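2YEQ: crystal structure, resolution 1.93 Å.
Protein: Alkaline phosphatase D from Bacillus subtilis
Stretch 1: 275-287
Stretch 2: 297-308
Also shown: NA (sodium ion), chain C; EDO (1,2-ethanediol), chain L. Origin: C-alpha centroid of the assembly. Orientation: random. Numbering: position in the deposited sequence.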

ATOM      1  N   VAL A 275      -9.999   5.352   0.584  1.00 17.10           N
ATOM      2  CA  VAL A 275      -9.031   4.393   0.079  1.00 17.05           C
ATOM      3  C   VAL A 275      -9.352   4.149  -1.421  1.00 16.44           C
ATOM      4  O   VAL A 275     -10.401   3.613  -1.745  1.00 17.23           O
ATOM      5  N   LEU A 276      -8.449   4.576  -2.296  1.00 15.93           N
ATOM      6  CA  LEU A 276      -8.696   4.593  -3.718  1.00 17.53           C
ATOM      7  C   LEU A 276      -8.099   3.364  -4.409  1.00 17.24           C
ATOM      8  O   LEU A 276      -7.237   2.616  -3.835  1.00 17.07           O
ATOM      9  N   ASP A 277      -8.559   3.181  -5.647  1.00 17.16           N
ATOM     10  CA  ASP A 277      -8.056   2.160  -6.569  1.00 16.08           C
ATOM     11  C   ASP A 277      -7.805   2.831  -7.907  1.00 16.61           C
ATOM     12  O   ASP A 277      -8.735   3.092  -8.667  1.00 17.05           O
ATOM     13  N   THR A 278      -6.540   3.135  -8.177  1.00 15.82           N
ATOM     14  CA  THR A 278      -6.154   3.855  -9.364  1.00 17.24           C
ATOM     15  C   THR A 278      -5.618   2.932 -10.466  1.00 18.39           C
ATOM     16  O   THR A 278      -5.053   3.421 -11.439  1.00 20.99           O
ATOM     17  N   ARG A 279      -5.759   1.614 -10.285  1.00 18.87           N
ATOM     18  CA  ARG A 279      -5.382   0.627 -11.304  1.00 16.91           C
ATOM     19  C   ARG A 279      -6.546   0.016 -12.039  1.00 17.24           C
ATOM     20  O   ARG A 279      -6.464  -0.154 -13.258  1.00 18.55           O
ATOM     21  N   GLN A 280      -7.571  -0.406 -11.308  1.00 17.84           N
ATOM     22  CA  GLN A 280      -8.581  -1.314 -11.859  1.00 19.23           C
ATOM     23  C   GLN A 280      -9.454  -0.690 -12.995  1.00 20.84           C
ATOM     24  O   GLN A 280     -10.035  -1.428 -13.837  1.00 18.24           O
ATOM     25  N   TYR A 281      -9.577   0.637 -12.967  1.00 20.03           N
ATOM     26  CA  TYR A 281     -10.472   1.363 -13.851  1.00 20.17           C
ATOM     27  C   TYR A 281      -9.767   2.384 -14.729  1.00 19.45           C
ATOM     28  O   TYR A 281     -10.410   3.002 -15.574  1.00 20.69           O
ATOM     29  N   ARG A 282      -8.458   2.535 -14.583  1.00 19.05           N
ATOM     30  CA  ARG A 282      -7.772   3.598 -15.266  1.00 18.13           C
ATOM     31  C   ARG A 282      -7.635   3.379 -16.779  1.00 20.84           C
ATOM     32  O   ARG A 282      -7.506   2.229 -17.254  1.00 18.40           O
ATOM     33  N   ASP A 283      -7.579   4.497 -17.501  1.00 19.94           N
ATOM     34  CA  ASP A 283      -7.198   4.481 -18.902  1.00 20.45           C
ATOM     35  C   ASP A 283      -5.709   4.232 -19.035  1.00 21.13           C
ATOM     36  O   ASP A 283      -4.937   4.426 -18.085  1.00 19.49           O
ATOM     37  N   ASP A 284      -5.311   3.822 -20.238  1.00 18.60           N
ATOM     38  CA  ASP A 284      -3.951   3.435 -20.553  1.00 20.10           C
ATOM     39  C   ASP A 284      -3.048   4.632 -20.384  1.00 21.46           C
ATOM     40  O   ASP A 284      -3.469   5.779 -20.632  1.00 23.00           O
ATOM     41  N   GLN A 285      -1.807   4.374 -19.993  1.00 19.70           N
ATOM     42  CA  GLN A 285      -0.794   5.420 -19.947  1.00 21.90           C
ATOM     43  C   GLN A 285      -0.518   6.018 -21.353  1.00 26.05           C
ATOM     44  O   GLN A 285      -0.370   5.291 -22.342  1.00 22.82           O
ATOM     45  N   ALA A 286      -0.437   7.346 -21.400  1.00 23.24           N
ATOM     46  CA  ALA A 286      -0.157   8.089 -22.622  1.00 23.23           C
ATOM     47  C   ALA A 286       1.291   8.022 -22.978  1.00 23.13           C
ATOM     48  O   ALA A 286       2.156   7.747 -22.121  1.00 22.45           O
ATOM     49  N   ASN A 287       1.568   8.270 -24.263  1.00 23.09           N
ATOM     50  CA  ASN A 287       2.917   8.406 -24.794  1.00 22.47           C
ATOM     51  C   ASN A 287       3.788   7.202 -24.593  1.00 22.06           C
ATOM     52  O   ASN A 287       5.016   7.341 -24.392  1.00 21.06           O
ATOM     53  N   GLU A 297      -2.205  13.719 -26.210  1.00 26.96           N
ATOM     54  CA  GLU A 297      -2.621  12.429 -25.688  1.00 29.88           C
ATOM     55  C   GLU A 297      -2.733  12.451 -24.143  1.00 25.99           C
ATOM     56  O   GLU A 297      -3.778  12.121 -23.572  1.00 27.01           O
ATOM     57  N   SER A 298      -1.660  12.837 -23.460  1.00 26.21           N
ATOM     58  CA  SER A 298      -1.694  12.839 -21.991  1.00 26.80           C
ATOM     59  C   SER A 298      -2.692  13.857 -21.471  1.00 28.58           C
ATOM     60  O   SER A 298      -3.393  13.593 -20.483  1.00 24.54           O
ATOM     61  N   ARG A 299      -2.806  14.991 -22.166  1.00 28.91           N
ATOM     62  CA  ARG A 299      -3.710  16.077 -21.734  1.00 30.14           C
ATOM     63  C   ARG A 299      -5.174  15.851 -22.104  1.00 31.34           C
ATOM     64  O   ARG A 299      -6.019  16.614 -21.665  1.00 30.46           O
ATOM     65  N   ASN A 300      -5.496  14.810 -22.880  1.00 29.53           N
ATOM     66  CA  ASN A 300      -6.899  14.527 -23.257  1.00 27.16           C
ATOM     67  C   ASN A 300      -7.799  14.543 -22.022  1.00 28.54           C
ATOM     68  O   ASN A 300      -7.571  13.777 -21.087  1.00 25.23           O
ATOM     69  N   PRO A 301      -8.846  15.374 -22.027  1.00 26.83           N
ATOM     70  CA  PRO A 301      -9.674  15.546 -20.843  1.00 25.73           C
ATOM     71  C   PRO A 301     -10.600  14.400 -20.544  1.00 26.17           C
ATOM     72  O   PRO A 301     -11.119  14.313 -19.427  1.00 24.40           O
ATOM     73  N   ASN A 302     -10.848  13.524 -21.522  1.00 22.25           N
ATOM     74  CA  ASN A 302     -11.701  12.369 -21.260  1.00 22.03           C
ATOM     75  C   ASN A 302     -11.017  11.275 -20.456  1.00 20.20           C
ATOM     76  O   ASN A 302     -11.680  10.364 -19.986  1.00 22.82           O
ATOM     77  N   ARG A 303      -9.703  11.322 -20.370  1.00 18.14           N
ATOM     78  CA  ARG A 303      -8.959  10.243 -19.741  1.00 20.04           C
ATOM     79  C   ARG A 303      -9.146  10.262 -18.235  1.00 24.40           C
ATOM     80  O   ARG A 303      -9.168  11.347 -17.631  1.00 23.79           O
ATOM     81  N   THR A 304      -9.309   9.064 -17.663  1.00 22.77           N
ATOM     82  CA  THR A 304      -9.634   8.861 -16.255  1.00 21.87           C
ATOM     83  C   THR A 304      -8.582   7.963 -15.583  1.00 21.86           C
ATOM     84  O   THR A 304      -7.929   7.143 -16.254  1.00 19.05           O
ATOM     85  N   LEU A 305      -8.386   8.174 -14.278  1.00 22.43           N
ATOM     86  CA  LEU A 305      -7.631   7.235 -13.418  1.00 22.75           C
ATOM     87  C   LEU A 305      -8.619   6.437 -12.605  1.00 20.55           C
ATOM     88  O   LEU A 305      -8.460   5.231 -12.434  1.00 22.07           O
ATOM     89  N   LEU A 306      -9.643   7.115 -12.087  1.00 20.52           N
ATOM     90  CA  LEU A 306     -10.518   6.534 -11.094  1.00 19.48           C
ATOM     91  C   LEU A 306     -11.688   5.830 -11.707  1.00 19.54           C
ATOM     92  O   LEU A 306     -12.301   4.956 -11.059  1.00 18.42           O
ATOM     93  N   GLY A 307     -12.051   6.244 -12.926  1.00 19.47           N
ATOM     94  CA  GLY A 307     -13.327   5.862 -13.498  1.00 20.15           C
ATOM     95  C   GLY A 307     -14.417   6.745 -12.948  1.00 23.77           C
ATOM     96  O   GLY A 307     -14.277   7.317 -11.849  1.00 22.27           O
ATOM     97  N   LYS A 308     -15.523   6.832 -13.685  1.00 24.31           N
ATOM     98  CA  LYS A 308     -16.576   7.797 -13.397  1.00 27.94           C
ATOM     99  C   LYS A 308     -17.239   7.569 -12.054  1.00 25.37           C
ATOM    100  O   LYS A 308     -17.481   8.527 -11.331  1.00 22.63           O
TER

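Two largely irregular segments lie against each other here, so most of their polar groups find partners through side chains, waters and a few backbone contacts rather than through a sheet. The most regular link joins Asp 283 and Thr 304. Asp 283 N donates to Thr 304 O (2.9 Å), and Asp 283, its CB directed toward the other stretch and chi1 in m, returns its carboxylate so that Thr 304 N donates to Asp 283 OD2 (3.0 Å). A short acidic side chain suits this place because it reaches an amide that the facing backbone does not satisfy. The hydroxyl of Thr 304 (chi1 t) accepts from Gly 307 N (2.8 Å from N to OG1) and is also bonded elsewhere in the structure.

Arg 303 (m, t, p for chi1 to chi3) starts sideways, but its end comes nearer, extending far enough for Arg 303 NH2 to donate to Asp 284 O (2.8 Å) and to the oxygen of water 4 (2.8 Å). The same water accepts from Ala 286 N (2.9 Å), bridging two donors that cannot bond each other. Arg 303 NH1 makes a weak bond to Ser 298 O (3.0 Å). One face of the guanidinium lies against Ala 286 CB, whose small methyl also fits closely over Ser 298 CA (3.5 Å). The ethanediol lies at the guanidinium edge; its O1 donates to Asp 284 O (2.8 Å), while Asp 284 N donates to its O2 (3.0 Å).

Glu 297 points toward stretch 1 with chi1 and chi2 both t, and this extended chain brings OE2 to Asn 287 N, which donates to it at 2.7 Å. Water 2 donates to both Glu 297 OE2 and Gln 285 O, each at 3.1 Å. Gln 285 points away; its OE1 (2.4 Å) and Asp 284 OD1 (2.2 Å) bind the sodium ion, which four waters also ligate. The cation accounts for the closeness of these two oxygens.

At the other end the packing is more apolar. Leu 306 (m, t) begins away but returns its CD2 to Leu 276 CD1 (4.2 Å) and Thr 278 CG2 (3.9 Å). Leu 305 (chi1 -100°, between wells; chi2 t) likewise curls back, placing CD2 over one face of the Arg 282 guanidinium, 3.5 Å from Arg 282 NE. That nitrogen, on a side chain with chi1 p, remains satisfied, donating in the plane to Thr 278 O (2.8 Å), so the leucine covers the face without costing a hydrogen bond. Tyr 281 (chi1 m) points its CB toward stretch 2 while its end leads away, and Tyr 281 CD2 lies 3.5 Å from Leu 306 O. Water 1 ties the two stretches together here: it accepts from Tyr 281 N (2.8 Å) and donates to Asp 277 O (2.8 Å) and Leu 305 O (2.7 Å).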

ATOM      1  CB  VAL A 275      -9.109   3.061   0.886  1.00 17.84           C
ATOM      2  CG1 VAL A 275      -8.093   2.090   0.391  1.00 17.53           C
ATOM      3  CG2 VAL A 275      -8.889   3.344   2.413  1.00 16.25           C
ATOM      4  CB  LEU A 276      -8.090   5.847  -4.344  1.00 17.37           C
ATOM      5  CG  LEU A 276      -8.462   7.198  -3.705  1.00 17.83           C
ATOM      6  CD1 LEU A 276      -7.862   8.362  -4.523  1.00 15.01           C
ATOM      7  CD2 LEU A 276      -9.958   7.349  -3.521  1.00 16.70           C
ATOM      8  CB  ASP A 277      -9.098   1.035  -6.643  1.00 17.19           C
ATOM      9  CG  ASP A 277      -8.680  -0.140  -7.563  1.00 15.87           C
ATOM     10  OD1 ASP A 277      -7.639  -0.070  -8.247  1.00 16.34           O
ATOM     11  OD2 ASP A 277      -9.437  -1.130  -7.550  1.00 19.55           O
ATOM     12  CB  THR A 278      -5.099   4.948  -9.039  1.00 16.25           C
ATOM     13  OG1 THR A 278      -3.904   4.349  -8.488  1.00 17.50           O
ATOM     14  CG2 THR A 278      -5.693   6.009  -8.033  1.00 15.39           C
ATOM     15  CB  ARG A 279      -4.595  -0.547 -10.700  1.00 17.00           C
ATOM     16  CG  ARG A 279      -3.176  -0.223 -10.388  1.00 17.00           C
ATOM     17  CD  ARG A 279      -2.318   0.033 -11.569  1.00 17.09           C
ATOM     18  NE  ARG A 279      -1.073   0.647 -11.131  1.00 16.24           N
ATOM     19  CZ  ARG A 279      -0.185   1.258 -11.904  1.00 16.54           C
ATOM     20  NH1 ARG A 279      -0.326   1.328 -13.243  1.00 18.56           N
ATOM     21  NH2 ARG A 279       0.871   1.819 -11.341  1.00 15.75           N
ATOM     22  CB  GLN A 280      -9.477  -1.819 -10.741  1.00 19.71           C
ATOM     23  CG  GLN A 280     -10.456  -2.918 -11.163  1.00 20.32           C
ATOM     24  CD  GLN A 280     -11.233  -3.496 -10.014  1.00 19.17           C
ATOM     25  OE1 GLN A 280     -10.984  -3.188  -8.815  1.00 22.84           O
ATOM     26  NE2 GLN A 280     -12.171  -4.346 -10.344  1.00 16.33           N
ATOM     27  CB  TYR A 281     -11.550   2.071 -13.047  1.00 20.90           C
ATOM     28  CG  TYR A 281     -12.114   1.263 -11.915  1.00 21.86           C
ATOM     29  CD1 TYR A 281     -13.032   0.242 -12.135  1.00 20.17           C
ATOM     30  CD2 TYR A 281     -11.717   1.517 -10.600  1.00 21.63           C
ATOM     31  CE1 TYR A 281     -13.535  -0.507 -11.079  1.00 20.29           C
ATOM     32  CE2 TYR A 281     -12.211   0.792  -9.556  1.00 20.40           C
ATOM     33  CZ  TYR A 281     -13.120  -0.224  -9.780  1.00 21.43           C
ATOM     34  OH  TYR A 281     -13.605  -0.925  -8.681  1.00 22.15           O
ATOM     35  CB  ARG A 282      -6.388   3.846 -14.674  1.00 17.59           C
ATOM     36  CG  ARG A 282      -5.401   2.699 -14.807  1.00 18.54           C
ATOM     37  CD  ARG A 282      -4.012   3.193 -14.995  1.00 18.56           C
ATOM     38  NE  ARG A 282      -3.413   3.588 -13.727  1.00 19.48           N
ATOM     39  CZ  ARG A 282      -2.228   4.159 -13.604  1.00 19.18           C
ATOM     40  NH1 ARG A 282      -1.514   4.496 -14.681  1.00 19.95           N
ATOM     41  NH2 ARG A 282      -1.744   4.404 -12.383  1.00 19.99           N
ATOM     42  CB  ASP A 283      -7.583   5.792 -19.581  1.00 21.62           C
ATOM     43  CG  ASP A 283      -9.086   5.913 -19.816  1.00 24.39           C
ATOM     44  OD1 ASP A 283      -9.784   4.874 -19.967  1.00 23.81           O
ATOM     45  OD2 ASP A 283      -9.586   7.059 -19.840  1.00 22.98           O
ATOM     46  CB  ASP A 284      -3.901   2.948 -22.014  1.00 22.11           C
ATOM     47  CG  ASP A 284      -2.717   2.070 -22.327  1.00 25.15           C
ATOM     48  OD1 ASP A 284      -1.978   1.580 -21.409  1.00 22.54           O
ATOM     49  OD2 ASP A 284      -2.514   1.884 -23.560  1.00 24.44           O
ATOM     50  CB  GLN A 285       0.512   4.923 -19.346  1.00 19.37           C
ATOM     51  CG  GLN A 285       0.380   4.341 -17.922  1.00 19.62           C
ATOM     52  CD  GLN A 285       0.132   2.850 -17.924  1.00 23.24           C
ATOM     53  OE1 GLN A 285      -0.255   2.287 -18.970  1.00 18.62           O
ATOM     54  NE2 GLN A 285       0.343   2.182 -16.763  1.00 18.12           N
ATOM     55  CB  ALA A 286      -0.569   9.558 -22.445  1.00 22.77           C
ATOM     56  CB  ASN A 287       3.641   9.655 -24.230  1.00 26.08           C
ATOM     57  CG  ASN A 287       2.819  10.943 -24.339  1.00 31.64           C
ATOM     58  OD1 ASN A 287       2.831  11.802 -23.422  1.00 33.40           O
ATOM     59  ND2 ASN A 287       2.127  11.105 -25.454  1.00 27.44           N
ATOM     60  CB  GLU A 297      -1.612  11.380 -26.157  1.00 33.51           C
ATOM     61  CG  GLU A 297      -1.999   9.933 -25.932  1.00 42.35           C
ATOM     62  CD  GLU A 297      -1.055   8.966 -26.678  1.00 42.33           C
ATOM     63  OE1 GLU A 297      -0.932   9.064 -27.922  1.00 47.44           O
ATOM     64  OE2 GLU A 297      -0.452   8.097 -26.032  1.00 38.70           O
ATOM     65  CB  SER A 298      -0.317  13.066 -21.382  1.00 27.66           C
ATOM     66  OG  SER A 298       0.136  14.381 -21.605  1.00 24.21           O
ATOM     67  CB  ARG A 299      -3.237  17.443 -22.280  1.00 33.99           C
ATOM     68  CG  ARG A 299      -1.910  17.961 -21.680  1.00 35.87           C
ATOM     69  CD  ARG A 299      -1.528  19.365 -22.211  1.00 44.56           C
ATOM     70  NE  ARG A 299      -1.345  19.361 -23.673  1.00 53.42           N
ATOM     71  CZ  ARG A 299      -0.190  19.517 -24.332  1.00 56.78           C
ATOM     72  NH1 ARG A 299       0.957  19.732 -23.693  1.00 61.86           N
ATOM     73  NH2 ARG A 299      -0.184  19.467 -25.665  1.00 55.36           N
ATOM     74  CB  ASN A 300      -6.971  13.160 -23.964  1.00 27.56           C
ATOM     75  CG  ASN A 300      -8.373  12.746 -24.380  1.00 26.98           C
ATOM     76  OD1 ASN A 300      -9.373  13.296 -23.950  1.00 25.86           O
ATOM     77  ND2 ASN A 300      -8.438  11.723 -25.251  1.00 29.83           N
ATOM     78  CB  PRO A 301     -10.521  16.801 -21.173  1.00 29.09           C
ATOM     79  CG  PRO A 301     -10.462  16.928 -22.627  1.00 30.03           C
ATOM     80  CD  PRO A 301      -9.118  16.427 -23.023  1.00 29.72           C
ATOM     81  CB  ASN A 302     -12.177  11.748 -22.579  1.00 24.50           C
ATOM     82  CG  ASN A 302     -13.175  12.625 -23.293  1.00 31.13           C
ATOM     83  OD1 ASN A 302     -13.954  13.326 -22.657  1.00 34.35           O
ATOM     84  ND2 ASN A 302     -13.169  12.575 -24.611  1.00 33.82           N
ATOM     85  CB  ARG A 303      -7.503  10.346 -20.082  1.00 19.24           C
ATOM     86  CG  ARG A 303      -7.220   9.931 -21.517  1.00 21.55           C
ATOM     87  CD  ARG A 303      -5.795  10.146 -21.889  1.00 18.32           C
ATOM     88  NE  ARG A 303      -4.917   9.181 -21.238  1.00 21.93           N
ATOM     89  CZ  ARG A 303      -3.976   9.458 -20.330  1.00 22.35           C
ATOM     90  NH1 ARG A 303      -3.764  10.703 -19.910  1.00 22.70           N
ATOM     91  NH2 ARG A 303      -3.245   8.472 -19.819  1.00 21.40           N
ATOM     92  CB  THR A 304     -11.023   8.232 -16.114  1.00 21.72           C
ATOM     93  OG1 THR A 304     -11.429   8.294 -14.748  1.00 19.27           O
ATOM     94  CG2 THR A 304     -11.068   6.738 -16.639  1.00 18.45           C
ATOM     95  CB  LEU A 305      -6.710   7.950 -12.423  1.00 25.19           C
ATOM     96  CG  LEU A 305      -5.226   8.104 -12.662  1.00 30.45           C
ATOM     97  CD1 LEU A 305      -4.645   8.884 -11.454  1.00 29.54           C
ATOM     98  CD2 LEU A 305      -4.477   6.785 -12.855  1.00 24.11           C
ATOM     99  CB  LEU A 306     -11.082   7.614 -10.167  1.00 21.15           C
ATOM    100  CG  LEU A 306     -10.109   8.452  -9.350  1.00 22.05           C
ATOM    101  CD1 LEU A 306     -10.891   9.518  -8.548  1.00 21.73           C
ATOM    102  CD2 LEU A 306      -9.252   7.537  -8.435  1.00 20.41           C
ATOM    103  CB  LYS A 308     -17.651   7.789 -14.498  1.00 33.90           C
ATOM    104  CG  LYS A 308     -18.889   8.669 -14.205  1.00 46.23           C
ATOM    105  CD  LYS A 308     -19.064   9.797 -15.224  1.00 63.95           C
ATOM    106  CE  LYS A 308     -18.031  10.916 -15.027  1.00 74.60           C
ATOM    107  NZ  LYS A 308     -18.669  12.237 -14.711  1.00 77.03           N
TER
HETATM  108 NA    NA C 577       0.025   0.793 -20.832  1.00 13.87          NA
HETATM  109  C1  EDO L 539      -5.771   6.565 -22.627  0.80 26.80           C
HETATM  110  O1  EDO L 539      -4.446   6.889 -23.063  0.80 25.67           O
HETATM  111  C2  EDO L 539      -6.182   5.196 -23.130  0.80 26.32           C
HETATM  112  O2  EDO L 539      -7.268   4.682 -22.398  0.80 24.13           O
HETATM  113  O   HOH W   1      -8.660   2.755 -11.408  1.00 16.33           O
HETATM  114  O   HOH W   2       0.489   5.283 -25.285  1.00 43.05           O
HETATM  115  O   HOH W   3       0.774   2.592 -22.118  1.00 31.17           O
HETATM  116  O   HOH W   4      -0.573   8.735 -18.909  1.00 19.54           O
HETATM  117  O   HOH W   5       0.445  -0.781 -22.437  1.00 26.69           O
HETATM  118  O   HOH W   6      -0.575  -0.910 -19.480  1.00 16.94           O
HETATM  119  O   HOH W   7       2.146   0.544 -19.914  1.00 28.25           O